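Local coordinates for putative thiosugar synthase (Amycolatopsis orientalis, PDB 4N6F) that acts as the thiosugar synthase BexX of 2-thiosugar biosynthesis, a ThiG-family TIM barrel that takes sulphur from carrier proteins borrowed from primary metabolism, at the interface of chains A and B. Sequence-based numbering; all coordinates share one arbitrary frame. Chains: chain A/B, Putative thiosugar synthase.

The interface of chains A and B. Residues chain A 247, 249; chain B 169, 197-198, 218-219, 222-223.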
ATOM      1  N   GLY A 247       8.644   0.696  11.857  1.00 34.25           N
ATOM      2  CA  GLY A 247       9.990   1.013  11.462  1.00 35.63           C
ATOM      3  C   GLY A 247      10.633   0.223  10.351  1.00 37.35           C
ATOM      4  O   GLY A 247      11.424  -0.609  10.621  1.00 39.62           O
ATOM      5  N   MET A 249      12.773  -1.544   7.361  1.00 42.67           N
ATOM      6  CA  MET A 249      14.189  -1.589   7.010  1.00 45.01           C
ATOM      7  C   MET A 249      14.528  -0.397   6.109  1.00 45.91           C
ATOM      8  O   MET A 249      13.692   0.032   5.303  1.00 43.10           O
ATOM      9  CB  MET A 249      14.550  -2.908   6.293  1.00 44.85           C
ATOM     10  CG  MET A 249      13.881  -3.120   4.934  1.00 45.06           C
ATOM     11  SD  MET A 249      14.279  -4.718   4.172  1.00 43.92           S
ATOM     12  CE  MET A 249      15.999  -4.457   3.746  1.00 41.91           C
TER
ATOM     13  N   ALA B 169      17.277  -8.813   0.198  1.00 39.27           N
ATOM     14  CA  ALA B 169      17.709  -8.012   1.345  1.00 40.70           C
ATOM     15  C   ALA B 169      17.945  -6.523   1.059  1.00 39.09           C
ATOM     16  O   ALA B 169      18.450  -5.814   1.927  1.00 38.14           O
ATOM     17  CB  ALA B 169      18.949  -8.630   2.003  1.00 41.19           C
ATOM     18  N   ILE B 197      11.487  -6.839  -1.176  1.00 34.50           N
ATOM     19  CA  ILE B 197      10.325  -6.212  -0.571  1.00 35.05           C
ATOM     20  C   ILE B 197      10.789  -5.682   0.781  1.00 35.20           C
ATOM     21  O   ILE B 197      11.392  -6.404   1.574  1.00 36.32           O
ATOM     22  CB  ILE B 197       9.147  -7.191  -0.376  1.00 36.94           C
ATOM     23  CG1 ILE B 197       8.695  -7.801  -1.712  1.00 36.86           C
ATOM     24  CG2 ILE B 197       7.973  -6.501   0.318  1.00 36.90           C
ATOM     25  CD1 ILE B 197       8.109  -6.817  -2.698  1.00 37.93           C
ATOM     26  N   GLY B 198      10.521  -4.407   1.016  1.00 34.34           N
ATOM     27  CA  GLY B 198      10.965  -3.699   2.213  1.00 33.10           C
ATOM     28  C   GLY B 198       9.846  -3.271   3.136  1.00 32.28           C
ATOM     29  O   GLY B 198      10.029  -3.229   4.343  1.00 32.97           O
ATOM     30  N   THR B 218      13.274 -10.608   4.587  1.00 33.26           N
ATOM     31  CA  THR B 218      14.139  -9.636   5.240  1.00 34.62           C
ATOM     32  C   THR B 218      13.324  -8.503   5.865  1.00 35.49           C
ATOM     33  O   THR B 218      13.585  -8.106   6.998  1.00 35.63           O
ATOM     34  CB  THR B 218      15.171  -9.054   4.263  1.00 34.95           C
ATOM     35  OG1 THR B 218      15.899 -10.122   3.650  1.00 35.49           O
ATOM     36  CG2 THR B 218      16.161  -8.137   4.984  1.00 36.67           C
ATOM     37  N   ALA B 219      12.328  -8.007   5.139  1.00 33.78           N
ATOM     38  CA  ALA B 219      11.449  -6.971   5.667  1.00 34.32           C
ATOM     39  C   ALA B 219      10.974  -7.280   7.082  1.00 35.35           C
ATOM     40  O   ALA B 219      10.918  -6.387   7.926  1.00 35.03           O
ATOM     41  CB  ALA B 219      10.259  -6.761   4.756  1.00 33.53           C
ATOM     42  N   ARG B 222      14.095  -7.385   9.775  1.00 45.28           N
ATOM     43  CA  ARG B 222      14.772  -6.100   9.975  1.00 45.83           C
ATOM     44  C   ARG B 222      13.865  -4.940  10.382  1.00 45.55           C
ATOM     45  O   ARG B 222      14.358  -3.848  10.647  1.00 45.74           O
ATOM     46  CB  ARG B 222      15.541  -5.707   8.726  1.00 46.70           C
ATOM     47  CG  ARG B 222      16.645  -6.673   8.366  1.00 51.12           C
ATOM     48  CD  ARG B 222      17.655  -6.004   7.460  1.00 55.61           C
ATOM     49  NE  ARG B 222      18.748  -6.905   7.111  1.00 61.20           N
ATOM     50  CZ  ARG B 222      19.838  -6.537   6.442  1.00 64.99           C
ATOM     51  NH1 ARG B 222      19.996  -5.277   6.046  1.00 66.23           N
ATOM     52  NH2 ARG B 222      20.780  -7.435   6.169  1.00 67.55           N
ATOM     53  N   ALA B 223      12.553  -5.156  10.419  1.00 43.89           N
ATOM     54  CA  ALA B 223      11.650  -4.140  10.936  1.00 43.90           C
ATOM     55  C   ALA B 223      11.864  -4.049  12.440  1.00 43.51           C
ATOM     56  O   ALA B 223      12.107  -5.062  13.092  1.00 43.90           O
ATOM     57  CB  ALA B 223      10.197  -4.477  10.624  1.00 42.46           C
TER
HETATM   58  O   HOH W   1      11.024  -3.664   6.893  1.00 28.79           O
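A:Met249, from the C-terminal tail of chain A, lies against a surface of chain B formed by B:Ala169, B:Gly198 and the short helix 218-222. Successive atoms of its side chain touch this shared surface. CB lies against B:Arg222 CB (3.8 Å), the sulphur SD comes over the backbone of B:Ala219, 3.9 Å from its CA, and both CG and SD pass beside B:Gly198. The terminal methyl CE lies 3.3 Å from the carbonyl oxygen O of B:Ala169 and, like SD, close to the methyl CG2 of B:Thr218, whose side chain the methionine crosses at about a right angle.

Chi1 of A:Met249 (64°) sets CG between the backbone N and the carbonyl carbon; the chain then runs straight through chi2 and bends at chi3 (-70°), turning the methyl towards B:Ala169 and B:Thr218. A flexible, unbranched thioether suits such a curved path, while glycine and alanine on the facing surface let it approach the backbone. B:Thr218 suits its place because CG2, anti to the backbone N, offers the thioether an apolar partner. B:Arg222 contributes the aliphatic base of its side chain.

Beside this apolar contact, an ordered water joins the backbones. The amide N of A:Met249 points almost straight at water 1 (2.8 Å, 172° at the hydrogen). Water 1 also lies 2.8 Å from B:Gly198 O and 2.9 Å from B:Ala219 O, both carbonyl oxygens, and probably helps to hold the methionine's backbone here. A:Gly247 merely brushes B:Ala223.

The two-fold axis repeats the contact with the chains exchanged. Each tail thus packs beside the partner's phosphosugar pocket, which includes B:Thr218, probably helping to join the two chains of the deposited assembly, which may be the biological dimer, and to shape the pocket's surroundings.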